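Local coordinates for protein 4-hydroxythreonine-4-phosphate dehydrogenase (PDB 6XMY) that probably catalyses the NAD-dependent oxidation of 4-(phosphooxy)-L-threonine, a step in pyridoxine 5'-phosphate biosynthesis that uses a divalent metal ion, at residues V152-L155 and M160-A163; A163-H168 and S180-K185; K185-L190 and N233-Q238. One frame throughout, in Å; residues are numbered along the deposited sequence.

Contact 1 (V152-L155 and M160-A163); sequences VMML and MKVA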
ATOM      1  N   VAL A 152       5.298  -6.890  -5.020  1.00 10.35           N
ATOM      2  CA  VAL A 152       6.155  -6.472  -3.919  1.00 10.84           C
ATOM      3  C   VAL A 152       5.469  -5.338  -3.175  1.00  9.37           C
ATOM      4  O   VAL A 152       5.048  -4.348  -3.786  1.00 11.81           O
ATOM      5  CB  VAL A 152       7.546  -6.021  -4.402  1.00 11.61           C
ATOM      6  CG1 VAL A 152       8.381  -5.554  -3.202  1.00 12.07           C
ATOM      7  CG2 VAL A 152       8.247  -7.134  -5.163  1.00 13.98           C
ATOM      8  N   MET A 153       5.360  -5.485  -1.864  1.00  8.99           N
ATOM      9  CA  MET A 153       4.911  -4.404  -0.998  0.57  8.54           C
ATOM     10  C   MET A 153       6.116  -3.551  -0.630  1.00  8.21           C
ATOM     11  O   MET A 153       7.103  -4.056  -0.075  1.00 10.79           O
ATOM     12  CB  MET A 153       4.272  -4.950   0.275  0.57  9.50           C
ATOM     13  CG  MET A 153       4.018  -3.873   1.328  0.57 10.46           C
ATOM     14  SD  MET A 153       3.408  -4.497   2.908  0.57 13.12           S
ATOM     15  CE  MET A 153       1.940  -5.374   2.371  0.57 14.75           C
ATOM     16  N   MET A 154       6.043  -2.264  -0.938  1.00  8.28           N
ATOM     17  CA  MET A 154       7.117  -1.339  -0.609  1.00  9.29           C
ATOM     18  C   MET A 154       6.511  -0.140   0.094  1.00  9.14           C
ATOM     19  O   MET A 154       5.603   0.499  -0.439  1.00 11.26           O
ATOM     20  CB  MET A 154       7.899  -0.895  -1.850  1.00 10.19           C
ATOM     21  CG  MET A 154       9.069   0.014  -1.513  1.00 12.02           C
ATOM     22  SD  MET A 154       9.993   0.552  -2.957  1.00 13.35           S
ATOM     23  CE  MET A 154       8.904   1.799  -3.629  1.00 14.35           C
ATOM     24  N   LEU A 155       6.980   0.150   1.293  1.00  9.16           N
ATOM     25  CA  LEU A 155       6.628   1.402   1.947  0.84  9.30           C
ATOM     26  C   LEU A 155       7.688   2.449   1.629  1.00 11.18           C
ATOM     27  O   LEU A 155       8.888   2.146   1.564  1.00 11.64           O
ATOM     28  CB  LEU A 155       6.442   1.218   3.458  0.84  9.57           C
ATOM     29  CG  LEU A 155       5.007   0.821   3.866  0.84 12.99           C
ATOM     30  CD1 LEU A 155       4.647  -0.590   3.393  0.84 12.36           C
ATOM     31  CD2 LEU A 155       4.788   0.956   5.369  0.84 19.49           C
ATOM     32  N   MET A 160      13.329   6.794   3.604  1.00 15.47           N
ATOM     33  CA  MET A 160      13.733   5.466   3.162  1.00 13.91           C
ATOM     34  C   MET A 160      12.600   4.807   2.394  1.00 10.89           C
ATOM     35  O   MET A 160      11.433   5.198   2.492  1.00 13.15           O
ATOM     36  CB  MET A 160      14.121   4.583   4.356  1.00 15.04           C
ATOM     37  CG  MET A 160      12.967   4.348   5.326  1.00 14.54           C
ATOM     38  SD  MET A 160      13.416   3.391   6.782  1.00 14.51           S
ATOM     39  CE  MET A 160      14.489   4.560   7.638  1.00 15.21           C
ATOM     40  N   LYS A 161      12.970   3.789   1.635  1.00 11.46           N
ATOM     41  CA  LYS A 161      12.034   2.856   1.035  1.00 10.07           C
ATOM     42  C   LYS A 161      12.354   1.481   1.598  1.00 10.20           C
ATOM     43  O   LYS A 161      13.526   1.106   1.692  1.00 11.93           O
ATOM     44  CB  LYS A 161      12.199   2.835  -0.491  1.00 11.61           C
ATOM     45  CG  LYS A 161      11.822   4.140  -1.184  1.00 12.70           C
ATOM     46  CD  LYS A 161      12.015   4.009  -2.682  1.00 13.27           C
ATOM     47  CE  LYS A 161      11.538   5.248  -3.432  1.00 15.96           C
ATOM     48  NZ  LYS A 161      12.280   6.483  -3.032  1.00 17.22           N
ATOM     49  N   VAL A 162      11.320   0.737   1.990  1.00 10.24           N
ATOM     50  CA  VAL A 162      11.485  -0.609   2.534  1.00 10.05           C
ATOM     51  C   VAL A 162      10.553  -1.544   1.781  1.00  8.39           C
ATOM     52  O   VAL A 162       9.326  -1.401   1.863  1.00 10.19           O
ATOM     53  CB  VAL A 162      11.215  -0.678   4.043  1.00 10.48           C
ATOM     54  CG1 VAL A 162      11.306  -2.125   4.511  1.00 12.37           C
ATOM     55  CG2 VAL A 162      12.211   0.191   4.803  1.00 13.95           C
ATOM     56  N   ALA A 163      11.127  -2.491   1.049  1.00  8.58           N
ATOM     57  CA  ALA A 163      10.372  -3.539   0.383  1.00  9.15           C
ATOM     58  C   ALA A 163      10.481  -4.814   1.202  1.00  8.87           C
ATOM     59  O   ALA A 163      11.506  -5.073   1.838  1.00  9.86           O
ATOM     60  CB  ALA A 163      10.926  -3.789  -1.020  1.00  9.26           C
TER
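Met154 lies across from Ala163 and Leu155 across from Val162, in the antiparallel hairpin of strands 152-156 and 161-164. The short strand axes run at 157° to each other. Leu155 and Val162 form the hydrogen-bonded pair. Leu155 N donates to Val162 O at 2.9 Å and Val162 N to Leu155 O at 2.8 Å. Met154 and Ala163 are the non-hydrogen-bonded pair, and their CA atoms are 4.1 Å apart. Here CA-H groups face carbonyl oxygens: Met154 CA meets Val162 O, and Ala163 CA meets Met153 O.

The Met154 side chain follows the partner strand back toward Lys161. Its CB is near Val162 O. CG, anti to the backbone N (chi1 -177°), comes closer, 3.7 Å from the same oxygen, and also faces the Ala163 methyl group. The sulfur, SD, lies 4.0 Å from both CB and CD of Lys161. The chain bends only at chi3, 76°, which sends CE toward the lysine, 3.9 Å from Lys161 CD. The two side chains thus cross at a slant, thioether against the aliphatic part of the lysine. At the other end, Val152 CG1 rests on Ala163 CB at 3.8 Å.

Leu155 and Val162 point to the opposite face, where both touch Leu275 of helix 268-279. Helix 180-197 covers the Met154 and Ala163 side, with Leu190 against Met154. The hydrogen bonds between the segments are therefore all backbone to backbone. The side chains across the contact pack through carbon and sulfur, with one of these helices on each face.

Contact 2 (A163-H168 and S180-K185); sequences ALVTTH and SLLIIK. With ZN (zinc ion), chain K.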
ATOM      1  N   ALA A 163      11.127  -2.491   1.049  1.00  8.58           N
ATOM      2  CA  ALA A 163      10.372  -3.539   0.383  1.00  9.15           C
ATOM      3  C   ALA A 163      10.481  -4.814   1.202  1.00  8.87           C
ATOM      4  O   ALA A 163      11.506  -5.073   1.838  1.00  9.86           O
ATOM      5  CB  ALA A 163      10.926  -3.789  -1.020  1.00  9.26           C
ATOM      6  N   LEU A 164       9.429  -5.621   1.165  1.00  7.89           N
ATOM      7  CA  LEU A 164       9.342  -6.837   1.958  1.00  8.47           C
ATOM      8  C   LEU A 164       9.462  -8.067   1.071  1.00  8.75           C
ATOM      9  O   LEU A 164       8.841  -8.140   0.004  1.00 10.39           O
ATOM     10  CB  LEU A 164       8.014  -6.881   2.718  1.00 10.09           C
ATOM     11  CG  LEU A 164       7.754  -5.741   3.709  1.00  9.13           C
ATOM     12  CD1 LEU A 164       6.391  -5.919   4.346  1.00 10.75           C
ATOM     13  CD2 LEU A 164       8.867  -5.653   4.772  1.00 12.25           C
ATOM     14  N   VAL A 165      10.257  -9.039   1.522  1.00  8.71           N
ATOM     15  CA  VAL A 165      10.293 -10.330   0.844  1.00  9.38           C
ATOM     16  C   VAL A 165       9.025 -11.112   1.140  1.00  9.42           C
ATOM     17  O   VAL A 165       8.481 -11.795   0.263  1.00 10.97           O
ATOM     18  CB  VAL A 165      11.561 -11.122   1.214  1.00  8.94           C
ATOM     19  CG1 VAL A 165      11.526 -12.518   0.575  1.00 10.97           C
ATOM     20  CG2 VAL A 165      12.823 -10.346   0.807  1.00  9.65           C
ATOM     21  N   THR A 166       8.564 -11.062   2.391  1.00  9.14           N
ATOM     22  CA  THR A 166       7.304 -11.654   2.806  1.00  9.99           C
ATOM     23  C   THR A 166       6.460 -10.596   3.504  1.00  9.35           C
ATOM     24  O   THR A 166       6.989  -9.675   4.133  1.00  9.67           O
ATOM     25  CB  THR A 166       7.504 -12.865   3.744  1.00 10.17           C
ATOM     26  OG1 THR A 166       8.084 -12.453   4.995  1.00  9.59           O
ATOM     27  CG2 THR A 166       8.380 -13.913   3.068  1.00 11.77           C
ATOM     28  N   THR A 167       5.130 -10.727   3.381  1.00 10.00           N
ATOM     29  CA  THR A 167       4.218  -9.694   3.854  1.00 10.23           C
ATOM     30  C   THR A 167       3.454 -10.216   5.059  1.00 10.52           C
ATOM     31  O   THR A 167       4.021 -10.294   6.169  1.00 11.56           O
ATOM     32  CB  THR A 167       3.285  -9.226   2.727  1.00 13.72           C
ATOM     33  OG1 THR A 167       2.480 -10.328   2.290  1.00 15.04           O
ATOM     34  CG2 THR A 167       4.079  -8.677   1.562  1.00 15.68           C
ATOM     35  N   HIS A 168       2.191 -10.577   4.919  1.00 13.23           N
ATOM     36  CA  HIS A 168       1.363 -10.907   6.067  1.00 13.58           C
ATOM     37  C   HIS A 168       1.383 -12.425   6.236  1.00 13.20           C
ATOM     38  O   HIS A 168       0.551 -13.150   5.689  1.00 15.44           O
ATOM     39  CB  HIS A 168      -0.016 -10.260   5.938  1.00 17.63           C
ATOM     40  CG  HIS A 168       0.019  -8.762   6.090  1.00 15.82           C
ATOM     41  ND1 HIS A 168      -0.279  -7.894   5.064  1.00 18.71           N
ATOM     42  CD2 HIS A 168       0.356  -7.984   7.150  1.00 16.29           C
ATOM     43  CE1 HIS A 168      -0.134  -6.650   5.482  1.00 18.47           C
ATOM     44  NE2 HIS A 168       0.240  -6.675   6.750  1.00 17.84           N
ATOM     45  N   SER A 180      15.533 -18.828  -2.339  1.00 13.05           N
ATOM     46  CA  SER A 180      16.388 -17.998  -3.183  1.00 12.39           C
ATOM     47  C   SER A 180      15.599 -17.422  -4.358  1.00 12.74           C
ATOM     48  O   SER A 180      15.744 -16.239  -4.690  1.00 13.09           O
ATOM     49  CB  SER A 180      17.591 -18.804  -3.675  1.00 12.98           C
ATOM     50  OG  SER A 180      18.430 -19.190  -2.593  1.00 15.27           O
ATOM     51  N   LEU A 181      14.743 -18.239  -4.982  1.00 13.53           N
ATOM     52  CA  LEU A 181      13.950 -17.771  -6.116  1.00 15.34           C
ATOM     53  C   LEU A 181      13.026 -16.627  -5.723  1.00 12.55           C
ATOM     54  O   LEU A 181      12.864 -15.668  -6.482  1.00 13.74           O
ATOM     55  CB  LEU A 181      13.145 -18.928  -6.705  1.00 19.64           C
ATOM     56  CG  LEU A 181      13.881 -19.814  -7.706  1.00 28.53           C
ATOM     57  CD1 LEU A 181      12.920 -20.813  -8.334  1.00 31.21           C
ATOM     58  CD2 LEU A 181      14.527 -18.952  -8.781  1.00 30.63           C
ATOM     59  N   LEU A 182      12.411 -16.704  -4.542  1.00 11.64           N
ATOM     60  CA  LEU A 182      11.523 -15.625  -4.120  1.00 10.91           C
ATOM     61  C   LEU A 182      12.292 -14.324  -3.944  1.00 10.93           C
ATOM     62  O   LEU A 182      11.847 -13.264  -4.393  1.00 12.37           O
ATOM     63  CB  LEU A 182      10.788 -15.993  -2.829  1.00 11.92           C
ATOM     64  CG  LEU A 182       9.911 -14.863  -2.260  1.00 10.79           C
ATOM     65  CD1 LEU A 182       8.744 -14.541  -3.186  1.00 12.88           C
ATOM     66  CD2 LEU A 182       9.408 -15.231  -0.878  1.00 13.09           C
ATOM     67  N   ILE A 183      13.460 -14.390  -3.295  1.00 10.11           N
ATOM     68  CA  ILE A 183      14.279 -13.193  -3.102  1.00  9.50           C
ATOM     69  C   ILE A 183      14.655 -12.590  -4.446  1.00 10.26           C
ATOM     70  O   ILE A 183      14.567 -11.371  -4.650  1.00 11.49           O
ATOM     71  CB  ILE A 183      15.527 -13.533  -2.270  1.00 10.27           C
ATOM     72  CG1 ILE A 183      15.128 -13.936  -0.847  1.00 11.25           C
ATOM     73  CG2 ILE A 183      16.483 -12.352  -2.241  1.00 10.74           C
ATOM     74  CD1 ILE A 183      16.286 -14.486  -0.056  1.00 13.62           C
ATOM     75  N   ILE A 184      15.073 -13.441  -5.386  1.00 11.13           N
ATOM     76  CA  ILE A 184      15.432 -12.970  -6.724  1.00 11.21           C
ATOM     77  C   ILE A 184      14.253 -12.263  -7.388  1.00  9.79           C
ATOM     78  O   ILE A 184      14.394 -11.160  -7.928  1.00 12.82           O
ATOM     79  CB  ILE A 184      15.951 -14.142  -7.574  1.00 10.88           C
ATOM     80  CG1 ILE A 184      17.302 -14.624  -7.035  1.00 12.82           C
ATOM     81  CG2 ILE A 184      16.064 -13.725  -9.037  1.00 12.30           C
ATOM     82  CD1 ILE A 184      17.657 -16.026  -7.463  1.00 15.02           C
ATOM     83  N   LYS A 185      13.077 -12.889  -7.357  1.00 11.38           N
ATOM     84  CA  LYS A 185      11.930 -12.323  -8.055  1.00 11.26           C
ATOM     85  C   LYS A 185      11.480 -11.023  -7.410  1.00 10.53           C
ATOM     86  O   LYS A 185      11.120 -10.065  -8.107  1.00 13.08           O
ATOM     87  CB  LYS A 185      10.797 -13.343  -8.080  1.00 13.91           C
ATOM     88  CG  LYS A 185      11.081 -14.490  -9.032  1.00 16.57           C
ATOM     89  CD  LYS A 185      10.054 -15.594  -8.900  1.00 22.44           C
ATOM     90  CE  LYS A 185      10.331 -16.714  -9.890  1.00 26.04           C
ATOM     91  NZ  LYS A 185       9.355 -17.826  -9.750  1.00 29.61           N
TER
HETATM   92 ZN    ZN K 410       0.813  -4.782   7.915  0.55 13.15          ZN
HETATM   93  O   HOH W   1      -0.987  -4.173   6.726  1.00 33.00           O
HETATM   94  O   HOH W   2       1.516  -4.022   6.368  1.00 29.24           O
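While Val165 meets Leu182 at the helix, the flat group here is the ring of His168, which lies apart from that helix, at the zinc ion. Its NE2 binds the metal at 2.3 Å. Zinc lies close to the ring plane, 3.2 Å from CE1 and 3.3 Å from CD2, so it sits squarely off the nitrogen. In one of its two conformers, Met153 places CE 4.0 Å from His168 CE1, beyond that edge and well out of the ring plane. Two waters and His268 are also bound to the metal. The rings of His168 and His268 meet with their planes at about 45°.

The touching itself is aliphatic. Val165 CG1 lies anti to the backbone N (chi1 176°), which carries this methyl to the helix. It comes up against the end of the leucine, 3.7 Å from Leu182 CD2, and is 4.1 Å from Ile183 CG1. Leu182 CD2 also lies 3.7 Å from the carbonyl oxygen Val165 O, so one methyl covers both side chain and backbone. Thr166 CG2 adds a looser touch on the same CD2. The other branch of Thr166 is polar: its OG1 is hydrogen-bonded to Met266 O. No hydrogen bond joins the two segments.

Thus one chain segment packs against helix 180-197 near its start and supplies a metal ligand at its far end. Ile183 also packs on Ile228 and Ala231 of helix 223-237. Val165 rests on Val264 of strand 262-265, placing the contact between that strand and the paired helices.

Contact 3 (K185-L190 and N233-Q238); sequences KVIQQL and NTLKNQ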
ATOM      1  N   LYS A 185      13.077 -12.889  -7.357  1.00 11.38           N
ATOM      2  CA  LYS A 185      11.930 -12.323  -8.055  1.00 11.26           C
ATOM      3  C   LYS A 185      11.480 -11.023  -7.410  1.00 10.53           C
ATOM      4  O   LYS A 185      11.120 -10.065  -8.107  1.00 13.08           O
ATOM      5  CB  LYS A 185      10.797 -13.343  -8.080  1.00 13.91           C
ATOM      6  CG  LYS A 185      11.081 -14.490  -9.032  1.00 16.57           C
ATOM      7  CD  LYS A 185      10.054 -15.594  -8.900  1.00 22.44           C
ATOM      8  CE  LYS A 185      10.331 -16.714  -9.890  1.00 26.04           C
ATOM      9  NZ  LYS A 185       9.355 -17.826  -9.750  1.00 29.61           N
ATOM     10  N   VAL A 186      11.495 -10.974  -6.075  1.00 10.12           N
ATOM     11  CA  VAL A 186      11.141  -9.748  -5.366  1.00 10.16           C
ATOM     12  C   VAL A 186      12.104  -8.627  -5.726  1.00 11.21           C
ATOM     13  O   VAL A 186      11.692  -7.500  -6.037  1.00 11.26           O
ATOM     14  CB  VAL A 186      11.108 -10.002  -3.849  1.00  8.95           C
ATOM     15  CG1 VAL A 186      11.163  -8.685  -3.084  1.00 10.84           C
ATOM     16  CG2 VAL A 186       9.866 -10.795  -3.488  1.00 11.06           C
ATOM     17  N   ILE A 187      13.408  -8.911  -5.655  1.00 10.58           N
ATOM     18  CA  ILE A 187      14.384  -7.858  -5.903  1.00 10.87           C
ATOM     19  C   ILE A 187      14.445  -7.476  -7.387  1.00 11.63           C
ATOM     20  O   ILE A 187      14.662  -6.303  -7.717  1.00 12.03           O
ATOM     21  CB  ILE A 187      15.748  -8.196  -5.265  1.00  9.03           C
ATOM     22  CG1 ILE A 187      15.570  -8.291  -3.743  1.00  9.52           C
ATOM     23  CG2 ILE A 187      16.783  -7.127  -5.610  1.00 13.34           C
ATOM     24  CD1 ILE A 187      16.846  -8.617  -2.971  1.00 10.16           C
ATOM     25  N   GLN A 188      14.204  -8.425  -8.301  1.00 10.89           N
ATOM     26  CA  GLN A 188      14.077  -8.055  -9.713  1.00 11.79           C
ATOM     27  C   GLN A 188      12.942  -7.053  -9.906  1.00 12.52           C
ATOM     28  O   GLN A 188      13.103  -6.037 -10.592  1.00 13.29           O
ATOM     29  CB  GLN A 188      13.822  -9.298 -10.571  1.00 12.53           C
ATOM     30  CG  GLN A 188      15.051 -10.145 -10.879  1.00 13.17           C
ATOM     31  CD  GLN A 188      14.691 -11.468 -11.540  1.00 15.68           C
ATOM     32  OE1 GLN A 188      13.530 -11.887 -11.541  1.00 18.46           O
ATOM     33  NE2 GLN A 188      15.687 -12.134 -12.104  1.00 16.09           N
ATOM     34  N   GLN A 189      11.794  -7.306  -9.276  1.00 13.17           N
ATOM     35  CA  GLN A 189      10.677  -6.380  -9.402  1.00 11.66           C
ATOM     36  C   GLN A 189      11.005  -5.035  -8.767  1.00 10.89           C
ATOM     37  O   GLN A 189      10.718  -3.981  -9.349  1.00 13.30           O
ATOM     38  CB  GLN A 189       9.418  -6.977  -8.779  1.00 11.19           C
ATOM     39  CG  GLN A 189       8.216  -6.053  -8.882  1.00 16.30           C
ATOM     40  CD  GLN A 189       7.837  -5.746 -10.315  1.00 14.75           C
ATOM     41  OE1 GLN A 189       7.509  -6.649 -11.078  1.00 15.99           O
ATOM     42  NE2 GLN A 189       7.896  -4.471 -10.688  1.00 17.07           N
ATOM     43  N   LEU A 190      11.598  -5.054  -7.571  1.00 12.55           N
ATOM     44  CA  LEU A 190      11.990  -3.812  -6.910  1.00 12.51           C
ATOM     45  C   LEU A 190      12.940  -3.004  -7.790  1.00 13.42           C
ATOM     46  O   LEU A 190      12.753  -1.797  -7.983  1.00 13.50           O
ATOM     47  CB  LEU A 190      12.652  -4.135  -5.566  1.00 12.74           C
ATOM     48  CG  LEU A 190      13.234  -2.928  -4.831  1.00 11.55           C
ATOM     49  CD1 LEU A 190      12.157  -1.903  -4.517  1.00 12.07           C
ATOM     50  CD2 LEU A 190      13.956  -3.369  -3.555  1.00 12.83           C
ATOM     51  N   ASN A 233      24.059 -13.267  -4.770  1.00 11.33           N
ATOM     52  CA  ASN A 233      25.073 -13.513  -5.792  1.00 13.29           C
ATOM     53  C   ASN A 233      24.449 -13.603  -7.179  1.00 12.98           C
ATOM     54  O   ASN A 233      24.989 -13.054  -8.151  1.00 14.89           O
ATOM     55  CB  ASN A 233      25.833 -14.801  -5.482  1.00 16.19           C
ATOM     56  CG  ASN A 233      26.767 -14.656  -4.304  1.00 17.64           C
ATOM     57  OD1 ASN A 233      27.112 -13.545  -3.905  1.00 18.71           O
ATOM     58  ND2 ASN A 233      27.195 -15.784  -3.748  1.00 19.82           N
ATOM     59  N   THR A 234      23.311 -14.297  -7.292  1.00 14.06           N
ATOM     60  CA  THR A 234      22.619 -14.385  -8.575  1.00 13.25           C
ATOM     61  C   THR A 234      22.203 -13.004  -9.052  1.00 13.48           C
ATOM     62  O   THR A 234      22.407 -12.648 -10.221  1.00 14.18           O
ATOM     63  CB  THR A 234      21.403 -15.302  -8.437  1.00 15.55           C
ATOM     64  OG1 THR A 234      21.844 -16.633  -8.141  1.00 16.73           O
ATOM     65  CG2 THR A 234      20.578 -15.317  -9.718  1.00 15.40           C
ATOM     66  N   LEU A 235      21.635 -12.199  -8.152  1.00 13.10           N
ATOM     67  CA  LEU A 235      21.215 -10.848  -8.516  1.00 13.01           C
ATOM     68  C   LEU A 235      22.395  -9.987  -8.951  1.00 11.61           C
ATOM     69  O   LEU A 235      22.300  -9.248  -9.938  1.00 13.45           O
ATOM     70  CB  LEU A 235      20.475 -10.211  -7.342  1.00 12.57           C
ATOM     71  CG  LEU A 235      19.087 -10.805  -7.126  1.00 12.81           C
ATOM     72  CD1 LEU A 235      18.631 -10.537  -5.703  1.00 13.06           C
ATOM     73  CD2 LEU A 235      18.089 -10.222  -8.099  1.00 14.15           C
ATOM     74  N   LYS A 236      23.516 -10.066  -8.227  1.00 12.12           N
ATOM     75  CA  LYS A 236      24.714  -9.333  -8.632  1.00 13.98           C
ATOM     76  C   LYS A 236      25.151  -9.720 -10.037  1.00 14.23           C
ATOM     77  O   LYS A 236      25.541  -8.858 -10.832  1.00 14.98           O
ATOM     78  CB  LYS A 236      25.851  -9.591  -7.638  1.00 17.08           C
ATOM     79  CG  LYS A 236      25.708  -8.857  -6.319  1.00 16.91           C
ATOM     80  CD  LYS A 236      26.765  -9.348  -5.326  1.00 19.31           C
ATOM     81  CE  LYS A 236      26.644  -8.673  -3.969  1.00 21.83           C
ATOM     82  NZ  LYS A 236      27.501  -9.336  -2.937  1.00 22.87           N
ATOM     83  N   ASN A 237      25.093 -11.011 -10.362  1.00 14.11           N
ATOM     84  CA  ASN A 237      25.492 -11.448 -11.694  1.00 14.35           C
ATOM     85  C   ASN A 237      24.443 -11.152 -12.758  1.00 12.60           C
ATOM     86  O   ASN A 237      24.726 -11.326 -13.949  1.00 12.36           O
ATOM     87  CB  ASN A 237      25.884 -12.925 -11.689  1.00 16.26           C
ATOM     88  CG  ASN A 237      27.221 -13.160 -11.029  1.00 22.28           C
ATOM     89  OD1 ASN A 237      27.945 -12.211 -10.728  1.00 23.89           O
ATOM     90  ND2 ASN A 237      27.561 -14.421 -10.801  1.00 27.32           N
ATOM     91  N   GLN A 238      23.249 -10.717 -12.362  1.00 13.28           N
ATOM     92  CA  GLN A 238      22.305 -10.100 -13.283  1.00 13.46           C
ATOM     93  C   GLN A 238      22.492  -8.592 -13.369  1.00 15.07           C
ATOM     94  O   GLN A 238      21.751  -7.927 -14.102  1.00 16.86           O
ATOM     95  CB  GLN A 238      20.865 -10.427 -12.870  1.00 13.16           C
ATOM     96  CG  GLN A 238      20.559 -11.909 -12.899  1.00 15.83           C
ATOM     97  CD  GLN A 238      19.185 -12.225 -12.380  1.00 17.40           C
ATOM     98  OE1 GLN A 238      18.428 -11.324 -12.023  1.00 20.13           O
ATOM     99  NE2 GLN A 238      18.846 -13.508 -12.334  1.00 16.89           N
TER
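Helices 180-197 and 223-237 come nearest, within these segments, at Gln188 and Leu235, whose CA atoms are 7.8 Å apart. Leu235 carries the apolar contact. Its CD1 lies 3.7 Å from Ile187 CB and 3.8 Å from Ile187 CD1, so this methyl sits against the isoleucine from CB to CD1. The two side chains cross at about a right angle. The other methyl, Leu235 CD2, turns to Gln188 and meets CG at 4.1 Å.

These helices lie side by side over strands 241-246 and 262-265. Ile187 touches Val264 and Val242, and Leu235 also touches Val242. Ile240, just before strand 241-246, packs against Ile187, Gln188 and Leu235. The contact is thus helix-to-helix packing on one face of an alpha/beta domain, away from the annotated sites.

Toward the outside the packing becomes polar. Both glutamines have chains extended beyond CG, and their amides meet beside the last turn of helix 223-237. Gln188 NE2 donates to Gln238 OE1 at 2.9 Å, with an N-H...O angle of 172°. The oxygen lies almost in the amide plane of Gln188. At the acceptor, the donor comes from the side of the C=O, at 112°, somewhat tilted from the carbonyl plane. The two amide planes are only 27° apart, although the side chains as a whole cross at about a right angle. The two NE2 atoms, 3.5 Å apart, are both donors and make no bond with each other.

In the fold
The three contacts follow one another along the chain. Contacts 1 and 2 share Ala163, and contacts 2 and 3 share Lys185. Their centres lie about 11 Å apart in both steps, while those of contacts 1 and 3 are about 15 Å apart. Contact 1 reaches contact 2 through a probable hydrogen bond from Leu164 N to Met153 O, 3.1 Å. It meets contact 3 where Met154 SD lies 3.6 Å from Leu190 CD1. Contact 2 runs to the active site, since His168 binds zinc. Contact 1 borders it: the Met153 side chain is about 4 Å from those of Thr139 and Asn285, predicted substrate residues, and about 6 Å from zinc. Contact 3 is farthest from the chain's centre, about 22 Å.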